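Local structure of polysaccharide deacetylase-like protein (Bacillus anthracis, 4V33) at residues 73-79 and 90-95; 50-54 and 137-141. The protein probably acts as a zinc-dependent polysaccharide deacetylase and is required for osmotic stability and maintenance of cell shape. One frame throughout, in Å; residues are numbered along the deposited sequence. Where two conformers were deposited one is given.

Contact 1: residues 73-79 and 90-95; sequences TEVQYKI and KSLSSK
Strands 74-79 and 90-94 form an antiparallel hairpin (axes 4.5 Å apart, 154°), the C-C' edge of a fibronectin type III sandwich. In the hydrogen-bonded pairs V75-S94, Y77-L92 and I79-K90, inward N and O bond reciprocally: V75 N-S94 O 3.0, S94 N-V75 O 2.9, Y77 N-L92 O 2.8, L92 N-Y77 O 2.9, I79 N-K90 O 2.9, K90 N-I79 O 3.1 Å. Strand 115-124 satisfies Q76 and K78 backbones; there T73 and E74 face I124, a classic beta bulge, with T73 OG1 bonded to I124 O. Apolar V75, Y77, I79 and L92 turn with S94 toward the three-stranded sheet; Y77 OH bonds F101 O, S94 OG S102 O. K90's long chain carries its ammonium to E109 O and, by cation-pi, F110 at the margin. Non-hydrogen-bonded Q76-S93 and K78-S91 face solvent, suiting serine and glutamine. E74 (chi1 t) OE2 accepts from S93 OG (2.6 Å) and Q76 NE2 (3.0 Å); water extends the network from Q76 OE1 to S91 OG. One carboxylate oxygen links both strands.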
loop_
_atom_site.group_PDB
_atom_site.type_symbol
_atom_site.label_atom_id
_atom_site.label_comp_id
_atom_site.label_asym_id
_atom_site.label_seq_id
_atom_site.Cartn_x
_atom_site.Cartn_y
_atom_site.Cartn_z
ATOM N N THR A 73 -0.584 -16.471 -38.145
ATOM C CA THR A 73 -0.922 -17.841 -37.785
ATOM C C THR A 73 -0.911 -18.009 -36.272
ATOM O O THR A 73 -1.521 -18.934 -35.737
ATOM C CB THR A 73 0.049 -18.859 -38.406
ATOM O OG1 THR A 73 1.396 -18.516 -38.058
ATOM C CG2 THR A 73 -0.092 -18.871 -39.917
ATOM N N GLU A 74 -0.240 -17.094 -35.579
ATOM C CA GLU A 74 -0.012 -17.248 -34.152
ATOM C C GLU A 74 0.227 -15.895 -33.497
ATOM O O GLU A 74 0.753 -14.980 -34.125
ATOM C CB GLU A 74 1.218 -18.152 -33.959
ATOM C CG GLU A 74 1.672 -18.390 -32.530
ATOM C CD GLU A 74 2.972 -19.178 -32.469
ATOM O OE1 GLU A 74 3.517 -19.517 -33.546
ATOM O OE2 GLU A 74 3.448 -19.458 -31.345
ATOM N N VAL A 75 -0.174 -15.772 -32.237
ATOM C CA VAL A 75 0.202 -14.630 -31.416
ATOM C C VAL A 75 0.948 -15.168 -30.208
ATOM O O VAL A 75 0.515 -16.139 -29.589
ATOM C CB VAL A 75 -1.030 -13.820 -30.950
ATOM C CG1 VAL A 75 -0.652 -12.829 -29.851
ATOM C CG2 VAL A 75 -1.658 -13.093 -32.136
ATOM N N GLN A 76 2.084 -14.562 -29.886
ATOM C CA GLN A 76 2.791 -14.932 -28.663
ATOM C C GLN A 76 2.699 -13.811 -27.660
ATOM O O GLN A 76 3.027 -12.667 -27.972
ATOM C CB GLN A 76 4.255 -15.263 -28.955
ATOM C CG GLN A 76 4.406 -16.427 -29.922
ATOM C CD GLN A 76 5.832 -16.929 -30.039
ATOM O OE1 GLN A 76 6.772 -16.299 -29.553
ATOM N NE2 GLN A 76 5.995 -18.068 -30.693
ATOM N N TYR A 77 2.245 -14.146 -26.456
ATOM C CA TYR A 77 2.094 -13.170 -25.387
ATOM C C TYR A 77 3.209 -13.339 -24.374
ATOM O O TYR A 77 3.265 -14.352 -23.672
ATOM C CB TYR A 77 0.761 -13.367 -24.659
ATOM C CG TYR A 77 -0.482 -13.232 -25.510
ATOM C CD1 TYR A 77 -1.092 -12.000 -25.682
ATOM C CD2 TYR A 77 -1.064 -14.343 -26.106
ATOM C CE1 TYR A 77 -2.251 -11.866 -26.444
ATOM C CE2 TYR A 77 -2.229 -14.222 -26.870
ATOM C CZ TYR A 77 -2.812 -12.977 -27.032
ATOM O OH TYR A 77 -3.963 -12.836 -27.782
ATOM N N LYS A 78 4.097 -12.354 -24.296
ATOM C CA LYS A 78 5.139 -12.369 -23.281
ATOM C C LYS A 78 4.558 -11.709 -22.040
ATOM O O LYS A 78 4.106 -10.565 -22.094
ATOM C CB LYS A 78 6.382 -11.608 -23.740
ATOM C CG LYS A 78 7.507 -11.625 -22.702
ATOM C CD LYS A 78 8.643 -10.678 -23.070
ATOM C CE LYS A 78 9.377 -11.161 -24.301
ATOM N NZ LYS A 78 10.568 -10.301 -24.608
ATOM N N ILE A 79 4.556 -12.441 -20.935
ATOM C CA ILE A 79 3.882 -11.972 -19.731
ATOM C C ILE A 79 4.799 -12.110 -18.532
ATOM O O ILE A 79 5.503 -13.118 -18.377
ATOM C CB ILE A 79 2.581 -12.760 -19.472
ATOM C CG1 ILE A 79 1.654 -12.653 -20.687
ATOM C CG2 ILE A 79 1.877 -12.251 -18.214
ATOM C CD1 ILE A 79 0.332 -13.376 -20.527
ATOM N N LYS A 90 7.649 -15.194 -19.151
ATOM C CA LYS A 90 7.478 -16.375 -19.983
ATOM C C LYS A 90 6.668 -15.968 -21.203
ATOM O O LYS A 90 6.086 -14.876 -21.246
ATOM C CB LYS A 90 6.750 -17.484 -19.219
ATOM C CG LYS A 90 5.316 -17.110 -18.876
ATOM C CD LYS A 90 4.579 -18.232 -18.154
ATOM C CE LYS A 90 5.144 -18.466 -16.773
ATOM N NZ LYS A 90 4.223 -19.298 -15.948
ATOM N N SER A 91 6.632 -16.834 -22.203
ATOM C CA SER A 91 5.853 -16.548 -23.395
ATOM C C SER A 91 4.792 -17.622 -23.601
ATOM O O SER A 91 5.096 -18.817 -23.590
ATOM C CB SER A 91 6.776 -16.466 -24.607
ATOM O OG SER A 91 6.040 -16.306 -25.816
ATOM N N LEU A 92 3.551 -17.188 -23.794
ATOM C CA LEU A 92 2.428 -18.098 -23.984
ATOM C C LEU A 92 1.836 -17.893 -25.376
ATOM O O LEU A 92 1.482 -16.774 -25.746
ATOM C CB LEU A 92 1.361 -17.857 -22.913
ATOM C CG LEU A 92 1.853 -17.936 -21.461
ATOM C CD1 LEU A 92 0.747 -17.568 -20.472
ATOM C CD2 LEU A 92 2.409 -19.316 -21.155
ATOM N N SER A 93 1.733 -18.980 -26.135
ATOM C CA SER A 93 1.315 -18.934 -27.533
ATOM C C SER A 93 -0.168 -19.256 -27.707
ATOM O O SER A 93 -0.689 -20.167 -27.069
ATOM C CB SER A 93 2.159 -19.920 -28.348
ATOM O OG SER A 93 1.612 -20.167 -29.637
ATOM N N SER A 94 -0.840 -18.494 -28.563
ATOM C CA SER A 94 -2.168 -18.868 -29.041
ATOM C C SER A 94 -2.172 -19.013 -30.556
ATOM O O SER A 94 -1.679 -18.142 -31.276
ATOM C CB SER A 94 -3.214 -17.831 -28.651
ATOM O OG SER A 94 -4.469 -18.173 -29.219
ATOM N N LYS A 95 -2.743 -20.110 -31.037
ATOM C CA LYS A 95 -2.946 -20.288 -32.474
ATOM C C LYS A 95 -4.440 -20.329 -32.782
ATOM O O LYS A 95 -4.856 -20.786 -33.848
ATOM C CB LYS A 95 -2.241 -21.551 -32.970
ATOM C CG LYS A 95 -0.721 -21.495 -32.840
ATOM C CD LYS A 95 -0.064 -22.766 -33.359
ATOM C CE LYS A 95 1.449 -22.699 -33.215
ATOM N NZ LYS A 95 2.133 -23.896 -33.787
HETATM O O HOH W 1 -3.226 -20.600 -36.718
HETATM O O HOH W 2 7.210 -14.364 -27.405
#

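Contact 2: residues 50-54 and 137-141; sequences SYNPI and AITFE
I54, I138 and Y51 carry most of this contact, which joins the end of strand 48-51 and the extended loop after it to strand 137-140. The end-to-end directions of 51-54 and 137-140 differ by 26°, but the backbones stay well apart: CA to CA is 8.4 Å for Y51-I138 and 7.9 Å for I54-F140. Side chains therefore fill the gap, and no direct hydrogen bond crosses it. I54 (chi1 p, chi2 t) extends its CD1 to 3.8 Å from I138 CG1 and 4.2 Å from F140 CE2, over one face of the F140 ring; the same CD1 also lies against a carbonyl oxygen, T139 O, at 3.3 Å. I138 (t, t) points toward 50-54 and sets CD1 over the Y51 ring, 3.8 Å from its centroid and 14° off the normal, a CH-pi contact. Y51 takes chi1 p; its OH meets a water at 2.7 Å, which accepts from T139 N at 2.9 Å. Tyrosine suits this place, offering a flat apolar face and a polar tip. By topology, the first strand (A) and its loop meet the last strand (G) of a fibronectin type III domain. I54 from the loop and I138 from the strand thus close the sandwich margin, while water satisfies a backbone NH.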
loop_
_atom_site.group_PDB
_atom_site.type_symbol
_atom_site.label_atom_id
_atom_site.label_comp_id
_atom_site.label_asym_id
_atom_site.label_seq_id
_atom_site.Cartn_x
_atom_site.Cartn_y
_atom_site.Cartn_z
ATOM N N SER A 50 -7.346 -7.242 -25.282
ATOM C CA SER A 50 -8.443 -7.118 -24.325
ATOM C C SER A 50 -8.558 -8.404 -23.526
ATOM O O SER A 50 -7.870 -9.387 -23.804
ATOM C CB SER A 50 -9.761 -6.810 -25.032
ATOM O OG SER A 50 -10.132 -7.869 -25.894
ATOM N N TYR A 51 -9.420 -8.395 -22.518
ATOM C CA TYR A 51 -9.657 -9.588 -21.722
ATOM C C TYR A 51 -11.045 -9.540 -21.112
ATOM O O TYR A 51 -11.635 -8.465 -20.967
ATOM C CB TYR A 51 -8.590 -9.751 -20.630
ATOM C CG TYR A 51 -8.298 -8.492 -19.848
ATOM C CD1 TYR A 51 -9.035 -8.169 -18.720
ATOM C CD2 TYR A 51 -7.273 -7.632 -20.230
ATOM C CE1 TYR A 51 -8.773 -7.018 -17.996
ATOM C CE2 TYR A 51 -7.004 -6.479 -19.514
ATOM C CZ TYR A 51 -7.755 -6.179 -18.397
ATOM O OH TYR A 51 -7.498 -5.037 -17.673
ATOM N N ASN A 52 -11.580 -10.707 -20.776
ATOM C CA ASN A 52 -12.870 -10.764 -20.103
ATOM C C ASN A 52 -12.797 -9.995 -18.790
ATOM O O ASN A 52 -11.801 -10.084 -18.075
ATOM C CB ASN A 52 -13.290 -12.213 -19.858
ATOM C CG ASN A 52 -13.459 -12.995 -21.144
ATOM O OD1 ASN A 52 -13.568 -12.418 -22.224
ATOM N ND2 ASN A 52 -13.486 -14.317 -21.032
ATOM N N PRO A 53 -13.845 -9.219 -18.476
ATOM C CA PRO A 53 -13.846 -8.372 -17.278
ATOM C C PRO A 53 -13.505 -9.143 -16.007
ATOM O O PRO A 53 -13.923 -10.289 -15.842
ATOM C CB PRO A 53 -15.289 -7.874 -17.210
ATOM C CG PRO A 53 -15.741 -7.867 -18.623
ATOM C CD PRO A 53 -15.072 -9.048 -19.275
ATOM N N ILE A 54 -12.740 -8.514 -15.125
ATOM C CA ILE A 54 -12.413 -9.112 -13.843
ATOM C C ILE A 54 -12.799 -8.174 -12.715
ATOM O O ILE A 54 -13.051 -6.990 -12.942
ATOM C CB ILE A 54 -10.915 -9.445 -13.728
ATOM C CG1 ILE A 54 -10.067 -8.203 -14.012
ATOM C CG2 ILE A 54 -10.559 -10.583 -14.668
ATOM C CD1 ILE A 54 -8.579 -8.401 -13.750
ATOM N N ALA A 137 -1.516 -4.414 -19.955
ATOM C CA ALA A 137 -1.345 -4.968 -18.629
ATOM C C ALA A 137 -2.696 -5.409 -18.095
ATOM O O ALA A 137 -3.748 -4.946 -18.552
ATOM C CB ALA A 137 -0.707 -3.948 -17.694
ATOM N N ILE A 138 -2.652 -6.326 -17.139
ATOM C CA ILE A 138 -3.841 -6.743 -16.415
ATOM C C ILE A 138 -3.496 -6.791 -14.934
ATOM O O ILE A 138 -2.413 -7.234 -14.555
ATOM C CB ILE A 138 -4.351 -8.114 -16.894
ATOM C CG1 ILE A 138 -5.619 -8.505 -16.133
ATOM C CG2 ILE A 138 -3.268 -9.187 -16.767
ATOM C CD1 ILE A 138 -6.339 -9.683 -16.735
ATOM N N THR A 139 -4.410 -6.313 -14.095
ATOM C CA THR A 139 -4.139 -6.258 -12.666
ATOM C C THR A 139 -5.143 -7.061 -11.850
ATOM O O THR A 139 -6.344 -6.794 -11.881
ATOM C CB THR A 139 -4.113 -4.806 -12.153
ATOM O OG1 THR A 139 -3.064 -4.086 -12.815
ATOM C CG2 THR A 139 -3.869 -4.787 -10.643
ATOM N N PHE A 140 -4.631 -8.057 -11.132
ATOM C CA PHE A 140 -5.411 -8.790 -10.147
ATOM C C PHE A 140 -5.124 -8.174 -8.782
ATOM O O PHE A 140 -4.051 -8.376 -8.215
ATOM C CB PHE A 140 -5.041 -10.284 -10.182
ATOM C CG PHE A 140 -5.478 -10.972 -11.450
ATOM C CD1 PHE A 140 -4.671 -10.961 -12.573
ATOM C CD2 PHE A 140 -6.714 -11.589 -11.523
ATOM C CE1 PHE A 140 -5.086 -11.572 -13.743
ATOM C CE2 PHE A 140 -7.132 -12.202 -12.690
ATOM C CZ PHE A 140 -6.316 -12.192 -13.802
ATOM N N GLU A 141 -6.083 -7.403 -8.277
ATOM C CA GLU A 141 -5.862 -6.573 -7.090
ATOM C C GLU A 141 -5.276 -7.333 -5.914
ATOM O O GLU A 141 -5.765 -8.401 -5.545
ATOM C CB GLU A 141 -7.163 -5.894 -6.648
ATOM C CG GLU A 141 -7.676 -4.833 -7.606
ATOM C CD GLU A 141 -6.737 -3.642 -7.737
ATOM O OE1 GLU A 141 -5.909 -3.424 -6.831
ATOM O OE2 GLU A 141 -6.830 -2.921 -8.758
HETATM O O HOH W 3 -6.580 -4.752 -15.191
#

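Both contacts belong to the N-terminal beta sandwich, a fibronectin type III domain, and their centres lie about 17 Å apart, with nearest atoms about 6 Å apart and no touch. Contact 1 is nested along the chain inside the loop closed by contact 2. They share the four-stranded sheet 90-94, 74-81, 115-124, 130-140: contact 1 builds one edge, whereas contact 2 lies at the opposite edge strand and packs it against the end of strand 48-51, of the three-stranded sheet, and the loop that follows. Contact 1 is backbone pairing within one sheet, contact 2 side-chain packing between the layers. Strand 130-140 then leads toward strand 146-149 of the deacetylase domain, which carries the zinc site.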